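Lmo0135 protein (Listeria monocytogenes EGD-e, PDB 5ISU) is the substrate-binding protein CtaP of an ABC transporter and, judging by its family, probably captures peptides or similar solutes outside the cell for import. Local coordinates at residues K271-E274 with L275-A278; Q362-K365 with E366-V369; A408-S411 with L412-D416; Q453-I456 with A457-V461; D428-A431 with L432-K435. One frame throughout, in Å; residues are numbered along the deposited sequence.

Interaction 1: K271-E274 with L275-A278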
loop_
_atom_site.group_PDB
_atom_site.type_symbol
_atom_site.label_atom_id
_atom_site.label_comp_id
_atom_site.label_asym_id
_atom_site.label_seq_id
_atom_site.Cartn_x
_atom_site.Cartn_y
_atom_site.Cartn_z
ATOM N N LYS A 271 2.449 6.321 28.692
ATOM C CA LYS A 271 1.192 5.673 29.091
ATOM C C LYS A 271 0.158 6.748 29.356
ATOM O O LYS A 271 -1.039 6.494 29.304
ATOM C CB LYS A 271 1.364 4.916 30.419
ATOM C CG LYS A 271 2.281 3.705 30.427
ATOM C CD LYS A 271 1.622 2.463 29.849
ATOM C CE LYS A 271 2.375 1.210 30.291
ATOM N NZ LYS A 271 1.786 -0.027 29.726
ATOM N N SER A 272 0.647 7.931 29.718
ATOM C CA SER A 272 -0.203 9.081 30.007
ATOM C C SER A 272 -0.850 9.669 28.748
ATOM O O SER A 272 -0.157 10.135 27.832
ATOM C CB SER A 272 0.627 10.173 30.698
ATOM O OG SER A 272 -0.087 11.392 30.804
ATOM N N LYS A 273 -2.179 9.637 28.722
ATOM C CA LYS A 273 -2.971 10.212 27.646
ATOM C C LYS A 273 -2.591 11.691 27.540
ATOM O O LYS A 273 -2.341 12.199 26.452
ATOM C CB LYS A 273 -4.452 10.059 27.978
ATOM C CG LYS A 273 -5.436 10.527 26.924
ATOM C CD LYS A 273 -6.847 10.195 27.385
ATOM C CE LYS A 273 -7.899 10.458 26.320
ATOM N NZ LYS A 273 -9.272 10.055 26.761
ATOM N N GLU A 274 -2.484 12.350 28.692
ATOM C CA GLU A 274 -2.123 13.769 28.761
ATOM C C GLU A 274 -0.790 14.084 28.058
ATOM O O GLU A 274 -0.705 15.057 27.281
ATOM C CB GLU A 274 -2.096 14.266 30.217
ATOM C CG GLU A 274 -3.466 14.436 30.892
ATOM C CD GLU A 274 -4.225 13.136 31.201
ATOM O OE1 GLU A 274 -3.768 12.031 30.824
ATOM O OE2 GLU A 274 -5.302 13.229 31.838
ATOM N N LEU A 275 0.231 13.258 28.291
ATOM C CA LEU A 275 1.521 13.480 27.641
ATOM C C LEU A 275 1.402 13.320 26.133
ATOM O O LEU A 275 1.927 14.144 25.381
ATOM C CB LEU A 275 2.589 12.534 28.169
ATOM C CG LEU A 275 4.006 12.767 27.625
ATOM C CD1 LEU A 275 4.456 14.216 27.813
ATOM C CD2 LEU A 275 4.984 11.810 28.286
ATOM N N ARG A 276 0.704 12.267 25.695
ATOM C CA ARG A 276 0.505 12.009 24.265
ATOM C C ARG A 276 -0.235 13.165 23.591
ATOM O O ARG A 276 0.086 13.535 22.454
ATOM C CB ARG A 276 -0.241 10.685 24.017
ATOM C CG ARG A 276 0.530 9.454 24.481
ATOM C CD ARG A 276 0.033 8.168 23.853
ATOM N NE ARG A 276 -1.373 7.887 24.142
ATOM C CZ ARG A 276 -1.832 7.221 25.210
ATOM N NH1 ARG A 276 -1.006 6.763 26.151
ATOM N NH2 ARG A 276 -3.140 7.015 25.343
ATOM N N GLN A 277 -1.212 13.730 24.298
ATOM C CA GLN A 277 -1.981 14.861 23.782
ATOM C C GLN A 277 -1.128 16.120 23.753
ATOM O O GLN A 277 -1.233 16.929 22.820
ATOM C CB GLN A 277 -3.235 15.089 24.606
ATOM C CG GLN A 277 -4.289 14.007 24.450
ATOM C CD GLN A 277 -5.479 14.210 25.375
ATOM O OE1 GLN A 277 -5.385 14.925 26.365
ATOM N NE2 GLN A 277 -6.601 13.570 25.060
ATOM N N ALA A 278 -0.275 16.289 24.763
ATOM C CA ALA A 278 0.633 17.441 24.785
ATOM C C ALA A 278 1.563 17.417 23.563
ATOM O O ALA A 278 1.799 18.449 22.940
ATOM C CB ALA A 278 1.448 17.459 26.064
#

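Interaction 2: Q362-K365 with E366-V369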
loop_
_atom_site.group_PDB
_atom_site.type_symbol
_atom_site.label_atom_id
_atom_site.label_comp_id
_atom_site.label_asym_id
_atom_site.label_seq_id
_atom_site.Cartn_x
_atom_site.Cartn_y
_atom_site.Cartn_z
ATOM N N GLN A 362 12.324 20.614 17.832
ATOM C CA GLN A 362 12.120 22.053 17.928
ATOM C C GLN A 362 10.835 22.361 18.701
ATOM O O GLN A 362 10.856 23.145 19.652
ATOM C CB GLN A 362 12.006 22.631 16.512
ATOM C CG GLN A 362 11.895 24.148 16.403
ATOM C CD GLN A 362 11.346 24.584 15.047
ATOM O OE1 GLN A 362 10.228 24.211 14.663
ATOM N NE2 GLN A 362 12.106 25.393 14.333
ATOM N N GLN A 363 9.725 21.714 18.309
ATOM C CA GLN A 363 8.424 21.980 18.930
ATOM C C GLN A 363 8.324 21.478 20.337
ATOM O O GLN A 363 7.659 22.099 21.158
ATOM C CB GLN A 363 7.260 21.428 18.090
ATOM C CG GLN A 363 7.104 22.129 16.738
ATOM C CD GLN A 363 6.967 23.647 16.857
ATOM O OE1 GLN A 363 7.733 24.395 16.249
ATOM N NE2 GLN A 363 6.030 24.100 17.681
ATOM N N TYR A 364 8.955 20.346 20.623
ATOM C CA TYR A 364 8.929 19.822 21.983
ATOM C C TYR A 364 9.810 20.666 22.900
ATOM O O TYR A 364 9.449 20.883 24.056
ATOM C CB TYR A 364 9.239 18.320 22.050
ATOM C CG TYR A 364 8.248 17.447 21.276
ATOM C CD1 TYR A 364 6.910 17.833 21.095
ATOM C CD2 TYR A 364 8.619 16.194 20.814
ATOM C CE1 TYR A 364 6.013 17.030 20.407
ATOM C CE2 TYR A 364 7.713 15.377 20.140
ATOM C CZ TYR A 364 6.418 15.801 19.940
ATOM O OH TYR A 364 5.528 14.992 19.276
ATOM N N LYS A 365 10.934 21.169 22.390
ATOM C CA LYS A 365 11.759 22.077 23.190
ATOM C C LYS A 365 10.912 23.216 23.745
ATOM O O LYS A 365 10.990 23.522 24.936
ATOM C CB LYS A 365 12.916 22.688 22.391
ATOM C CG LYS A 365 14.180 21.848 22.318
ATOM C CD LYS A 365 15.341 22.661 21.747
ATOM C CE LYS A 365 16.631 21.850 21.722
ATOM N NZ LYS A 365 17.789 22.632 21.203
ATOM N N GLU A 366 10.082 23.806 22.884
ATOM C CA GLU A 366 9.245 24.946 23.264
ATOM C C GLU A 366 8.183 24.634 24.339
ATOM O O GLU A 366 7.687 25.555 24.993
ATOM C CB GLU A 366 8.604 25.582 22.026
ATOM C CG GLU A 366 8.045 26.977 22.289
ATOM C CD GLU A 366 7.525 27.667 21.045
ATOM O OE1 GLU A 366 7.138 28.854 21.147
ATOM O OE2 GLU A 366 7.499 27.035 19.969
ATOM N N ILE A 367 7.830 23.360 24.525
ATOM C CA ILE A 367 6.875 22.994 25.598
ATOM C C ILE A 367 7.595 22.361 26.806
ATOM O O ILE A 367 6.967 21.691 27.621
ATOM C CB ILE A 367 5.695 22.086 25.120
ATOM C CG1 ILE A 367 6.166 20.692 24.676
ATOM C CG2 ILE A 367 4.923 22.776 24.010
ATOM C CD1 ILE A 367 5.040 19.677 24.557
ATOM N N GLY A 368 8.906 22.582 26.908
ATOM C CA GLY A 368 9.709 22.073 28.021
ATOM C C GLY A 368 10.091 20.603 27.970
ATOM O O GLY A 368 10.507 20.045 28.994
ATOM N N VAL A 369 9.971 19.974 26.796
ATOM C CA VAL A 369 10.309 18.543 26.628
ATOM C C VAL A 369 11.553 18.397 25.749
ATOM O O VAL A 369 11.603 18.967 24.667
ATOM C CB VAL A 369 9.133 17.751 25.990
ATOM C CG1 VAL A 369 9.520 16.292 25.733
ATOM C CG2 VAL A 369 7.888 17.837 26.864
#

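Interaction 3: A408-S411 with L412-D416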
loop_
_atom_site.group_PDB
_atom_site.type_symbol
_atom_site.label_atom_id
_atom_site.label_comp_id
_atom_site.label_asym_id
_atom_site.label_seq_id
_atom_site.Cartn_x
_atom_site.Cartn_y
_atom_site.Cartn_z
ATOM N N ALA A 408 -8.326 -4.382 7.356
ATOM C CA ALA A 408 -6.905 -4.680 7.159
ATOM C C ALA A 408 -5.994 -3.939 8.165
ATOM O O ALA A 408 -4.865 -4.367 8.413
ATOM C CB ALA A 408 -6.479 -4.375 5.713
ATOM N N TYR A 409 -6.503 -2.859 8.762
ATOM C CA TYR A 409 -5.737 -2.065 9.715
ATOM C C TYR A 409 -5.631 -2.695 11.096
ATOM O O TYR A 409 -4.876 -2.194 11.925
ATOM C CB TYR A 409 -6.343 -0.670 9.866
ATOM C CG TYR A 409 -6.292 0.245 8.651
ATOM C CD1 TYR A 409 -7.067 0.005 7.524
ATOM C CD2 TYR A 409 -5.560 1.420 8.686
ATOM C CE1 TYR A 409 -7.057 0.878 6.446
ATOM C CE2 TYR A 409 -5.542 2.292 7.619
ATOM C CZ TYR A 409 -6.297 2.026 6.507
ATOM O OH TYR A 409 -6.263 2.926 5.451
ATOM N N LYS A 410 -6.372 -3.768 11.351
ATOM C CA LYS A 410 -6.326 -4.456 12.662
ATOM C C LYS A 410 -4.935 -4.807 13.175
ATOM O O LYS A 410 -4.669 -4.676 14.373
ATOM C CB LYS A 410 -7.090 -5.780 12.608
ATOM C CG LYS A 410 -8.596 -5.662 12.588
ATOM C CD LYS A 410 -9.288 -7.020 12.709
ATOM C CE LYS A 410 -8.869 -7.988 11.611
ATOM N NZ LYS A 410 -9.848 -9.106 11.508
ATOM N N SER A 411 -4.077 -5.289 12.267
ATOM C CA SER A 411 -2.711 -5.733 12.590
ATOM C C SER A 411 -1.784 -4.599 13.085
ATOM O O SER A 411 -0.651 -4.844 13.518
ATOM C CB SER A 411 -2.099 -6.446 11.372
ATOM O OG SER A 411 -2.057 -5.583 10.231
ATOM N N LEU A 412 -2.279 -3.364 13.013
ATOM C CA LEU A 412 -1.549 -2.184 13.488
ATOM C C LEU A 412 -2.132 -1.645 14.792
ATOM O O LEU A 412 -1.522 -0.774 15.417
ATOM C CB LEU A 412 -1.622 -1.063 12.444
ATOM C CG LEU A 412 -0.946 -1.298 11.097
ATOM C CD1 LEU A 412 -1.696 -0.582 9.987
ATOM C CD2 LEU A 412 0.512 -0.877 11.143
ATOM N N TYR A 413 -3.313 -2.119 15.188
ATOM C CA TYR A 413 -3.964 -1.583 16.418
ATOM C C TYR A 413 -4.512 -2.581 17.455
ATOM O O TYR A 413 -4.900 -2.156 18.556
ATOM C CB TYR A 413 -5.049 -0.574 16.011
ATOM C CG TYR A 413 -4.459 0.549 15.215
ATOM C CD1 TYR A 413 -3.712 1.526 15.847
ATOM C CD2 TYR A 413 -4.584 0.606 13.835
ATOM C CE1 TYR A 413 -3.117 2.553 15.144
ATOM C CE2 TYR A 413 -3.990 1.638 13.105
ATOM C CZ TYR A 413 -3.261 2.613 13.775
ATOM O OH TYR A 413 -2.648 3.652 13.118
ATOM N N LEU A 414 -4.563 -3.877 17.126
ATOM C CA LEU A 414 -5.020 -4.889 18.119
ATOM C C LEU A 414 -3.936 -5.060 19.182
ATOM O O LEU A 414 -2.750 -4.910 18.889
ATOM C CB LEU A 414 -5.329 -6.252 17.470
ATOM C CG LEU A 414 -6.548 -6.362 16.541
ATOM C CD1 LEU A 414 -6.522 -7.676 15.765
ATOM C CD2 LEU A 414 -7.850 -6.228 17.319
ATOM N N SER A 415 -4.341 -5.378 20.407
ATOM C CA SER A 415 -3.382 -5.564 21.515
ATOM C C SER A 415 -2.252 -6.528 21.181
ATOM O O SER A 415 -1.094 -6.249 21.479
ATOM C CB SER A 415 -4.091 -6.072 22.779
ATOM O OG SER A 415 -5.037 -5.136 23.251
ATOM N N ASP A 416 -2.610 -7.640 20.535
ATOM C CA ASP A 416 -1.677 -8.713 20.170
ATOM C C ASP A 416 -1.002 -8.558 18.804
ATOM O O ASP A 416 -0.164 -9.385 18.438
ATOM C CB ASP A 416 -2.445 -10.047 20.111
ATOM C CG ASP A 416 -3.286 -10.303 21.342
ATOM O OD1 ASP A 416 -3.189 -9.528 22.325
ATOM O OD2 ASP A 416 -4.057 -11.287 21.323
#

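Interaction 4: Q453-I456 with A457-V461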
loop_
_atom_site.group_PDB
_atom_site.type_symbol
_atom_site.label_atom_id
_atom_site.label_comp_id
_atom_site.label_asym_id
_atom_site.label_seq_id
_atom_site.Cartn_x
_atom_site.Cartn_y
_atom_site.Cartn_z
ATOM N N GLN A 453 -12.171 5.153 14.817
ATOM C CA GLN A 453 -11.408 6.345 14.415
ATOM C C GLN A 453 -11.441 7.369 15.538
ATOM O O GLN A 453 -10.422 7.974 15.872
ATOM C CB GLN A 453 -11.935 6.949 13.088
ATOM C CG GLN A 453 -11.724 6.061 11.860
ATOM C CD GLN A 453 -12.344 6.636 10.600
ATOM O OE1 GLN A 453 -11.764 7.506 9.925
ATOM N NE2 GLN A 453 -13.522 6.141 10.261
ATOM N N ASN A 454 -12.614 7.553 16.128
ATOM C CA ASN A 454 -12.755 8.467 17.260
ATOM C C ASN A 454 -11.967 8.041 18.492
ATOM O O ASN A 454 -11.313 8.882 19.106
ATOM C CB ASN A 454 -14.233 8.716 17.586
ATOM C CG ASN A 454 -14.840 9.768 16.673
ATOM O OD1 ASN A 454 -15.743 9.501 15.884
ATOM N ND2 ASN A 454 -14.283 10.960 16.731
ATOM N N THR A 455 -11.965 6.749 18.826
ATOM C CA THR A 455 -11.223 6.294 20.013
ATOM C C THR A 455 -9.718 6.462 19.823
ATOM O O THR A 455 -9.031 6.962 20.711
ATOM C CB THR A 455 -11.533 4.842 20.383
ATOM O OG1 THR A 455 -12.951 4.670 20.513
ATOM C CG2 THR A 455 -10.853 4.457 21.703
ATOM N N ILE A 456 -9.207 6.066 18.663
ATOM C CA ILE A 456 -7.780 6.221 18.373
ATOM C C ILE A 456 -7.344 7.692 18.461
ATOM O O ILE A 456 -6.271 8.006 19.024
ATOM C CB ILE A 456 -7.426 5.638 16.973
ATOM C CG1 ILE A 456 -7.563 4.099 16.968
ATOM C CG2 ILE A 456 -6.025 6.048 16.529
ATOM C CD1 ILE A 456 -6.703 3.372 17.982
ATOM N N ALA A 457 -8.155 8.583 17.895
ATOM C CA ALA A 457 -7.846 10.011 17.917
ATOM C C ALA A 457 -7.965 10.546 19.343
ATOM O O ALA A 457 -7.068 11.216 19.823
ATOM C CB ALA A 457 -8.760 10.787 16.973
ATOM N N ASP A 458 -9.062 10.228 20.024
ATOM C CA ASP A 458 -9.244 10.657 21.420
ATOM C C ASP A 458 -8.120 10.186 22.341
ATOM O O ASP A 458 -7.682 10.951 23.181
ATOM C CB ASP A 458 -10.578 10.190 21.976
ATOM C CG ASP A 458 -11.762 10.847 21.289
ATOM O OD1 ASP A 458 -11.592 11.912 20.668
ATOM O OD2 ASP A 458 -12.880 10.300 21.384
ATOM N N ASP A 459 -7.620 8.963 22.162
ATOM C CA ASP A 459 -6.521 8.453 23.025
ATOM C C ASP A 459 -5.119 8.812 22.538
ATOM O O ASP A 459 -4.110 8.371 23.133
ATOM C CB ASP A 459 -6.632 6.933 23.239
ATOM C CG ASP A 459 -7.731 6.555 24.220
ATOM O OD1 ASP A 459 -8.385 7.470 24.752
ATOM O OD2 ASP A 459 -7.924 5.342 24.472
ATOM N N ALA A 460 -5.057 9.629 21.484
ATOM C CA ALA A 460 -3.802 10.030 20.882
ATOM C C ALA A 460 -2.817 8.872 20.825
ATOM O O ALA A 460 -1.686 8.981 21.303
ATOM C CB ALA A 460 -3.210 11.219 21.621
ATOM N N VAL A 461 -3.265 7.769 20.235
ATOM C CA VAL A 461 -2.447 6.554 20.090
ATOM C C VAL A 461 -1.263 6.810 19.165
ATOM O O VAL A 461 -0.153 6.308 19.392
ATOM C CB VAL A 461 -3.289 5.385 19.551
ATOM C CG1 VAL A 461 -2.437 4.134 19.398
ATOM C CG2 VAL A 461 -4.461 5.124 20.487
#

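Interaction 5: D428-A431 with L432-K435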
loop_
_atom_site.group_PDB
_atom_site.type_symbol
_atom_site.label_atom_id
_atom_site.label_comp_id
_atom_site.label_asym_id
_atom_site.label_seq_id
_atom_site.Cartn_x
_atom_site.Cartn_y
_atom_site.Cartn_z
ATOM N N ASP A 428 -11.649 -3.221 24.967
ATOM C CA ASP A 428 -12.925 -2.715 24.444
ATOM C C ASP A 428 -12.798 -2.336 22.979
ATOM O O ASP A 428 -13.661 -2.677 22.185
ATOM C CB ASP A 428 -13.425 -1.509 25.238
ATOM C CG ASP A 428 -13.971 -1.888 26.614
ATOM O OD1 ASP A 428 -13.979 -3.086 26.966
ATOM O OD2 ASP A 428 -14.419 -0.975 27.343
ATOM N N LEU A 429 -11.715 -1.650 22.624
ATOM C CA LEU A 429 -11.515 -1.247 21.231
ATOM C C LEU A 429 -11.339 -2.472 20.352
ATOM O O LEU A 429 -11.823 -2.500 19.230
ATOM C CB LEU A 429 -10.300 -0.339 21.078
ATOM C CG LEU A 429 -10.036 0.151 19.649
ATOM C CD1 LEU A 429 -11.204 0.996 19.156
ATOM C CD2 LEU A 429 -8.742 0.935 19.591
ATOM N N ASP A 430 -10.625 -3.469 20.870
ATOM C CA ASP A 430 -10.410 -4.717 20.140
ATOM C C ASP A 430 -11.738 -5.445 19.855
ATOM O O ASP A 430 -11.871 -6.078 18.808
ATOM C CB ASP A 430 -9.392 -5.625 20.864
ATOM C CG ASP A 430 -7.938 -5.058 20.823
ATOM O OD1 ASP A 430 -7.719 -3.910 20.352
ATOM O OD2 ASP A 430 -7.010 -5.770 21.273
ATOM N N ALA A 431 -12.715 -5.310 20.757
ATOM C CA ALA A 431 -14.050 -5.918 20.562
ATOM C C ALA A 431 -14.774 -5.236 19.398
ATOM O O ALA A 431 -15.496 -5.897 18.648
ATOM C CB ALA A 431 -14.893 -5.847 21.842
ATOM N N LEU A 432 -14.576 -3.918 19.263
ATOM C CA LEU A 432 -15.136 -3.159 18.137
ATOM C C LEU A 432 -14.511 -3.618 16.805
ATOM O O LEU A 432 -15.227 -3.813 15.820
ATOM C CB LEU A 432 -14.940 -1.643 18.313
ATOM C CG LEU A 432 -15.911 -0.913 19.252
ATOM C CD1 LEU A 432 -15.417 0.493 19.560
ATOM C CD2 LEU A 432 -17.324 -0.880 18.665
ATOM N N TRP A 433 -13.184 -3.774 16.781
ATOM C CA TRP A 433 -12.503 -4.255 15.578
ATOM C C TRP A 433 -13.141 -5.554 15.127
ATOM O O TRP A 433 -13.552 -5.662 13.977
ATOM C CB TRP A 433 -11.003 -4.483 15.787
ATOM C CG TRP A 433 -10.109 -3.237 15.784
ATOM C CD1 TRP A 433 -9.462 -2.680 16.859
ATOM C CD2 TRP A 433 -9.734 -2.444 14.646
ATOM N NE1 TRP A 433 -8.718 -1.606 16.456
ATOM C CE2 TRP A 433 -8.866 -1.436 15.107
ATOM C CE3 TRP A 433 -10.033 -2.500 13.281
ATOM C CZ2 TRP A 433 -8.311 -0.464 14.246
ATOM C CZ3 TRP A 433 -9.485 -1.541 12.437
ATOM C CH2 TRP A 433 -8.630 -0.543 12.923
ATOM N N GLU A 434 -13.253 -6.522 16.042
ATOM C CA GLU A 434 -13.854 -7.827 15.704
ATOM C C GLU A 434 -15.326 -7.736 15.317
ATOM O O GLU A 434 -15.769 -8.427 14.409
ATOM C CB GLU A 434 -13.624 -8.860 16.803
ATOM C CG GLU A 434 -12.156 -9.273 16.888
ATOM C CD GLU A 434 -11.937 -10.583 17.638
ATOM O OE1 GLU A 434 -12.808 -10.976 18.455
ATOM O OE2 GLU A 434 -10.886 -11.228 17.404
ATOM N N LYS A 435 -16.053 -6.849 15.976
ATOM C CA LYS A 435 -17.456 -6.619 15.668
ATOM C C LYS A 435 -17.599 -6.051 14.244
ATOM O O LYS A 435 -18.491 -6.439 13.508
ATOM C CB LYS A 435 -18.059 -5.662 16.701
ATOM C CG LYS A 435 -19.566 -5.422 16.629
ATOM C CD LYS A 435 -19.952 -4.383 17.688
ATOM C CE LYS A 435 -21.380 -3.860 17.559
ATOM N NZ LYS A 435 -22.408 -4.886 17.853
#

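Interaction 1: K271-E274 with L275-A278
This is an N-terminal helix cap: Ser272 sits at the N-cap of helix 273-281, and its hydroxyl takes up the backbone N-H of Leu275 at the first turn. The Ser272 OG to Leu275 N bond is 3.1 Å long and fairly straight, 159° at the hydrogen. Ser272 reaches it because OG stands opposite its own backbone N (chi1 170°), on the carbonyl side, where the helix begins. The same residue also starts the main-chain pattern, since Arg276 N donates to Ser272 O at 3.1 Å; Gln277 N to Lys273 O (2.9 Å) and Ala278 N to Glu274 O (2.8 Å) continue it.

Arg276 folds back over this first turn. Its chain bends at chi3 (-60°), carrying the guanidinium past the start of the helix, with Lys273 CA lying 3.9 Å above one face and displaced toward the rim. NH1 makes a weak, bent bond of 3.2 Å to Lys271 O and a better one to the carbonyl of Leu270, while NH2 bonds to Asp459 O. Lys273 runs outward, fully extended, and crosses Gln277 at a slant, its CE 3.6 Å from Gln277 NE2. Leu275 turns instead to helix 324-334 and the loop at Phe336. The buried guanidinium is thus held largely by main-chain carbonyls, firmly by Leu270 O and Asp459 O and weakly by Lys271 O and Ala460 O. Such an array of carbonyl oxygens would be expected to stabilise the positive charge, with Glu265 adding a long, weak ion pair.

Interaction 2: Q362-K365 with E366-V369
A Schellman motif ends helix 351-365 here, with Gly368 as its C-prime residue. Its two defining bonds run from Val369 N to Tyr364 O at 2.9 Å and from Gly368 N to Lys365 O at 3.0 Å; the second also closes a type I turn from Lys365 to Gly368. Positive phi at Gly368 (78°) swings the chain out of the helical path. Tyr364 O is gripped twice, because Ile367 N donates to it as well, at 3.0 Å. The two donors approach from opposite faces of the carbonyl plane, neither along a lone pair.

Apolar groups close over the same turn. Tyr364 CB packs on Val369 CB at 4.0 Å, the contact between residues on either side of the reversal. Ile367 places CG1 between its backbone N and carbonyl carbon (chi1 66°), which brings CG1 to 3.3 Å from Tyr364 O and lets CD1 approach the tyrosine ring obliquely, 4.3 Å from Tyr364 CD1. Gln363 and Glu366 run side by side, their amide and carboxylate planes turned 64° apart; the amide nitrogen bonds to Ala282 O. The phenol oxygen of Tyr364 likewise finds a carbonyl, that of Leu279. Ile367 fills in against Ile324 and Ala327 of helix 324-334. This glycine-terminated exit, with a hydrophobic pair across it, is the classic Schellman stop, here turning the chain from a helix into strand 370-376.

Interaction 3: A408-S411 with L412-D416
In a 3-10 segment that includes Ala408 and Tyr409, the backbone bends through tight i to i+3 bonds, Leu412 N to Tyr409 O and Tyr413 N to Lys410 O, each 3.0 Å. Lys410 O takes a second donor, Leu414 N at 2.9 Å, which comes almost straight in line with the carbonyl, whereas Tyr413 N stands well above its plane. Two N-H groups on one oxygen hold this bend while the chain opens out toward Ser415.

Among the side chains, Lys410 and Leu414 lie alongside each other and point the same way, Leu414 CD1 resting 3.7 Å from Lys410 CB. Leu414 brings its CG to 3.3 Å from Lys410 O, so the carbonyl that collects the two N-H groups is also flanked by hydrocarbon. The lysine chain bends at chi3 (-57°), and its ammonium forms a salt bridge with Asp407. Tyr413 CD2 comes 3.4 Å from Tyr409 O, which stands obliquely to the ring. Leu412 CB sits beside that oxygen too, at 3.5 Å.

Both tyrosine hydroxyls are bonded away from the turn, Tyr409 OH to Thr310 and Thr307, Tyr413 OH to Tyr400 at the end of strand 395-400. In the chain the turn falls between that strand and helix 427-438, with Tyr409, Lys410 and Tyr413 all packing on Trp433 of the helix.

Interaction 4: Q453-I456 with A457-V461
Ile456 and Val461 meet across the end of helix 442-458, their side chains slanting past each other with Ile456 CD1 3.8 Å from Val461 CG2. The isoleucine chain, bent at chi2 (-58°), turns that methyl toward the valine. At the backbone of the same two residues, Val461 N donates to Ile456 O at 3.2 Å and nearly straight, 173° at the hydrogen. With Ala460 N to Ala457 O, 3.1 Å, it makes a Schellman motif whose C-prime residue is Ala460, an alanine at positive phi (40°) rather than the usual glycine.

Further back, regular helical bonds hold the frame: Asp458 N to Asn454 O and Asp459 N to Thr455 O, both 2.8 Å. Thr455 and Asp459 run side by side, the methyl CG2 of Thr455 4.1 Å from Asp459 OD2. What positions that carboxylate lies outside: Tyr424 OH bonds OD2, while Lys273 makes only a long, weak ion pair with OD1. Thr455 OG1 returns to the carbonyl of Lys451 one turn earlier, and Gln453 is bonded to Ser304 and Tyr312.

The last turns of the helix lie against helix 427-438, where Thr455 and Ile456 touch Leu429, and the chain then turns at Ala460 and enters strand 462-475 at once.

Interaction 5: D428-A431 with L432-K435
Lys435 N to Ala431 O, 2.9 Å, is the shortest polar bond here, one of four successive i to i+4 bonds in helix 427-438. Trp433 N to Leu429 O (3.1 Å) lies in the carbonyl plane, while Glu434 N reaches Asp430 O, also 3.1 Å, tilted 26° from it; Leu432 N to Asp428 O is weak.

Leu429 and Trp433 carry the side-chain contact, lying side by side and pointing the same way. Leu429 holds CG opposite its backbone N (chi1 -179°) and sets that carbon 3.9 Å from Trp433 NE1. The indole nitrogen is buried with no polar partner in the model, resting against hydrocarbon instead. The helix is amphipathic: Leu429 and Trp433 are packed inward, both pressing on Ile452 of helix 442-458, whereas Asp428, Ala431 and Glu434 are exposed.

The Asp430 and Trp433 side chains cross obliquely, with Asp430 CA at the indole edge in its plane. The carboxylate plane is turned 61° from the ring, and Asp430 OD1 comes 4.1 Å from Trp433 CD1. The other carboxylate oxygen, OD2, accepts from Ser415 N of the 408-416 loop.

All five contacts are short-range, but they hold different parts of the chain. Interactions 3, 4 and 5 form one packed group around helices 427-438 and 442-458, which Tyr413 and Ile456 also join directly, linking interaction 3 to interaction 4. Interaction 1 meets interaction 4 by polar bonds, so a helix start faces a helix end. Interaction 2, about 35 Å from interaction 5 between centres, touches interaction 1 through Ala278 O and Ile367. Interactions 2 and 4 are both Schellman stops, exiting through glycine and alanine. No touching residue of interactions 3 and 4 is exposed; interactions 2 and 5, with four each, are more superficial, and interaction 1 buries a charged guanidinium.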